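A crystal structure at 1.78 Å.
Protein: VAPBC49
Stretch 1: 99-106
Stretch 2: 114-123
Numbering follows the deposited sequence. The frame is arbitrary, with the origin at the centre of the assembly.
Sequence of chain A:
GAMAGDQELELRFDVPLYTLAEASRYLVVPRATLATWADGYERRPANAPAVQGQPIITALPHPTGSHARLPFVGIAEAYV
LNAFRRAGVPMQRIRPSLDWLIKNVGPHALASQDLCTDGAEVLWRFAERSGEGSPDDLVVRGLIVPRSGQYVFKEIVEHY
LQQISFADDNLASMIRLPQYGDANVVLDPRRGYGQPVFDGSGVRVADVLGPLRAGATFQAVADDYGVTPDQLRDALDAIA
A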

# COMPACT_ATOMS: atom_id res chain seq x y z
N ASP A 99 -20.13 22.13 -3.56
CA ASP A 99 -20.96 23.30 -3.16
C ASP A 99 -22.40 22.88 -2.93
O ASP A 99 -23.00 23.23 -1.92
CB ASP A 99 -20.90 24.42 -4.21
CG ASP A 99 -19.52 25.11 -4.30
OD1 ASP A 99 -18.70 25.01 -3.35
OD2 ASP A 99 -19.26 25.78 -5.32
N TRP A 100 -22.96 22.11 -3.86
CA TRP A 100 -24.34 21.64 -3.73
C TRP A 100 -24.52 20.77 -2.50
O TRP A 100 -25.44 20.99 -1.73
CB TRP A 100 -24.83 20.92 -5.04
CG TRP A 100 -26.18 20.24 -4.92
CD1 TRP A 100 -26.40 18.94 -4.64
CD2 TRP A 100 -27.49 20.85 -5.06
NE1 TRP A 100 -27.76 18.68 -4.61
CE2 TRP A 100 -28.44 19.84 -4.84
CE3 TRP A 100 -27.93 22.15 -5.31
CZ2 TRP A 100 -29.84 20.07 -4.91
CZ3 TRP A 100 -29.33 22.39 -5.36
CH2 TRP A 100 -30.25 21.35 -5.18
N LEU A 101 -23.59 19.83 -2.28
CA LEU A 101 -23.62 18.97 -1.10
C LEU A 101 -23.56 19.79 0.21
O LEU A 101 -24.32 19.51 1.16
CB LEU A 101 -22.43 17.98 -1.12
CG LEU A 101 -22.61 16.69 -1.86
CD1 LEU A 101 -21.19 16.07 -2.08
CD2 LEU A 101 -23.52 15.82 -0.99
N ILE A 102 -22.68 20.77 0.25
CA ILE A 102 -22.57 21.60 1.45
C ILE A 102 -23.91 22.34 1.68
O ILE A 102 -24.43 22.36 2.81
CB ILE A 102 -21.43 22.56 1.39
CG1 ILE A 102 -20.09 21.77 1.48
CG2 ILE A 102 -21.51 23.55 2.58
CD1 ILE A 102 -18.90 22.56 1.01
N LYS A 103 -24.46 22.90 0.61
CA LYS A 103 -25.74 23.65 0.69
C LYS A 103 -26.90 22.80 1.22
O LYS A 103 -27.81 23.34 1.85
CB LYS A 103 -26.10 24.28 -0.66
CG LYS A 103 -25.17 25.36 -1.14
CD LYS A 103 -25.52 25.73 -2.57
CE LYS A 103 -24.64 26.80 -3.08
NZ LYS A 103 -25.15 27.19 -4.44
N ASN A 104 -26.84 21.47 1.03
CA ASN A 104 -27.91 20.57 1.45
C ASN A 104 -27.66 19.68 2.66
O ASN A 104 -28.60 19.38 3.43
CB ASN A 104 -28.32 19.67 0.28
CG ASN A 104 -29.07 20.43 -0.79
OD1 ASN A 104 -30.29 20.65 -0.67
ND2 ASN A 104 -28.33 20.93 -1.79
N VAL A 105 -26.43 19.17 2.79
CA VAL A 105 -26.07 18.30 3.92
C VAL A 105 -25.45 19.10 5.06
O VAL A 105 -25.53 18.69 6.22
CB VAL A 105 -25.15 17.15 3.45
CG1 VAL A 105 -24.68 16.24 4.62
CG2 VAL A 105 -25.94 16.31 2.44
N GLY A 106 -24.86 20.24 4.72
CA GLY A 106 -24.30 21.14 5.74
C GLY A 106 -22.80 21.39 5.62
O GLY A 106 -22.12 20.80 4.78
N ASP A 114 -24.00 12.39 7.76
CA ASP A 114 -25.18 12.27 6.89
C ASP A 114 -24.80 12.01 5.43
O ASP A 114 -25.66 11.72 4.60
CB ASP A 114 -26.02 13.56 6.96
CG ASP A 114 -26.75 13.71 8.29
OD1 ASP A 114 -26.96 12.69 8.98
OD2 ASP A 114 -27.10 14.87 8.63
N LEU A 115 -23.51 12.11 5.12
CA LEU A 115 -23.09 11.94 3.73
C LEU A 115 -23.49 10.57 3.23
O LEU A 115 -24.11 10.44 2.19
CB LEU A 115 -21.58 12.13 3.56
CG LEU A 115 -21.08 11.85 2.14
CD1 LEU A 115 -21.56 12.95 1.16
CD2 LEU A 115 -19.54 11.74 2.09
N CYS A 116 -23.11 9.53 3.95
CA CYS A 116 -23.30 8.19 3.42
C CYS A 116 -24.79 7.85 3.24
O CYS A 116 -25.17 7.22 2.22
CB CYS A 116 -22.56 7.15 4.23
SG CYS A 116 -22.57 5.62 3.40
N THR A 117 -25.64 8.31 4.17
CA THR A 117 -27.07 7.99 4.12
C THR A 117 -27.89 8.92 3.19
O THR A 117 -28.88 8.48 2.59
CB THR A 117 -27.71 8.01 5.54
OG1 THR A 117 -27.42 9.27 6.15
CG2 THR A 117 -27.17 6.86 6.39
N ASP A 118 -27.50 10.19 3.09
CA ASP A 118 -28.29 11.20 2.35
C ASP A 118 -27.69 11.70 1.05
O ASP A 118 -28.41 12.33 0.25
CB ASP A 118 -28.56 12.44 3.21
CG ASP A 118 -29.23 12.11 4.54
OD1 ASP A 118 -29.73 10.99 4.72
OD2 ASP A 118 -29.21 13.01 5.40
N GLY A 119 -26.38 11.49 0.89
CA GLY A 119 -25.64 12.11 -0.20
C GLY A 119 -26.05 11.67 -1.62
O GLY A 119 -26.07 12.50 -2.51
N ALA A 120 -26.37 10.40 -1.81
CA ALA A 120 -26.62 9.87 -3.17
C ALA A 120 -27.85 10.59 -3.74
O ALA A 120 -27.82 11.08 -4.86
CB ALA A 120 -26.87 8.39 -3.16
N GLU A 121 -28.92 10.64 -2.93
CA GLU A 121 -30.17 11.30 -3.34
C GLU A 121 -29.97 12.78 -3.59
O GLU A 121 -30.43 13.30 -4.61
CB GLU A 121 -31.29 11.02 -2.33
CG GLU A 121 -32.63 11.63 -2.70
CD GLU A 121 -33.69 11.46 -1.61
OE1 GLU A 121 -33.48 10.65 -0.66
OE2 GLU A 121 -34.74 12.15 -1.69
N VAL A 122 -29.22 13.47 -2.70
CA VAL A 122 -28.89 14.88 -2.93
C VAL A 122 -28.14 15.09 -4.27
O VAL A 122 -28.44 15.99 -5.08
CB VAL A 122 -28.07 15.47 -1.69
CG1 VAL A 122 -27.51 16.81 -2.01
CG2 VAL A 122 -28.95 15.51 -0.39
N LEU A 123 -27.14 14.24 -4.52
CA LEU A 123 -26.36 14.40 -5.74
C LEU A 123 -27.16 14.11 -7.00
O LEU A 123 -26.99 14.75 -8.02
CB LEU A 123 -25.14 13.48 -5.68
CG LEU A 123 -24.08 14.03 -4.71
CD1 LEU A 123 -23.14 12.83 -4.42
CD2 LEU A 123 -23.34 15.25 -5.23
O HOH W 1 -27.45 17.01 6.96

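Two helices that cross steeply can still lock together if each offers a side chain to a hollow on the other, and the packing of helix 99-105 against helix 115-123 in VAPBC49 illustrates the principle. Their axes approach to 10.1 Å with 122° between their N-to-C directions, and the contact buries 403 Å² in all.

Apolar packing does most of the work, through two reciprocal knobs. Leu101 sits among Leu115, Gly119, Val122 and Leu123. Its CA-to-CB bond points sideways, but the m,t rotamer brings the branched end nearer: CG lies 3.7 Å from CD2 of Leu123, and CD2 lies 4.1 Å from CD1 of Leu115 and 4.2 Å from CG1 of Val122. Gly119 lines this hollow, its CA 4.3 Å from CD2 of Leu101; a CB at Gly119 would clash with O of Leu115 in its own helix, at 2.6 Å, rather than with Leu101. In return Val122, which points toward the first helix, fits among Trp100, Leu101, Asn104 and Val105. Its compact, forked side chain fills the space between its neighbours: CG1 lies 3.8 Å from CB of Asn104, and CG2 lies 4.2 Å from CG2 of Val105. Val105 itself points toward the second stretch and extends the packing to its beginning, where its CG1 rests 3.8 Å from CB of Asp114, using the aliphatic part of a charged residue.

A single direct hydrogen bond crosses the interface. NE1 of Trp100 donates to O of Val122 over 2.8 Å, with an N-H...O angle of 147°, and the carbonyl meets the indole at its edge, near the ring plane. The t rotamer of Trp100 carries the ring across to this acceptor, while CD1 of the same ring packs 3.6 Å from CG1 of Val122. Tryptophan suits the place because one side chain supplies both an apolar surface and a donor. Val122 is thus held at both its backbone and its side chain.

Polar groups at the margin complete the arrangement. Asn104 reaches back along its own helix, its ND2 donating to O of Trp100 at 2.9 Å, so its amide is satisfied within the helix while its side chain also packs against Val122. At the end of the first helix a water bridges the stretches, donating to O of Val105 and to OD2 of Asp114, 2.7 Å from each atom. Asp114 therefore contributes twice, by its CB to packing and by its carboxylate to the bridge. Gly106 then leaves the helix with positive phi, a conformation in which a CB would be jammed against the carbonyl O of Val105.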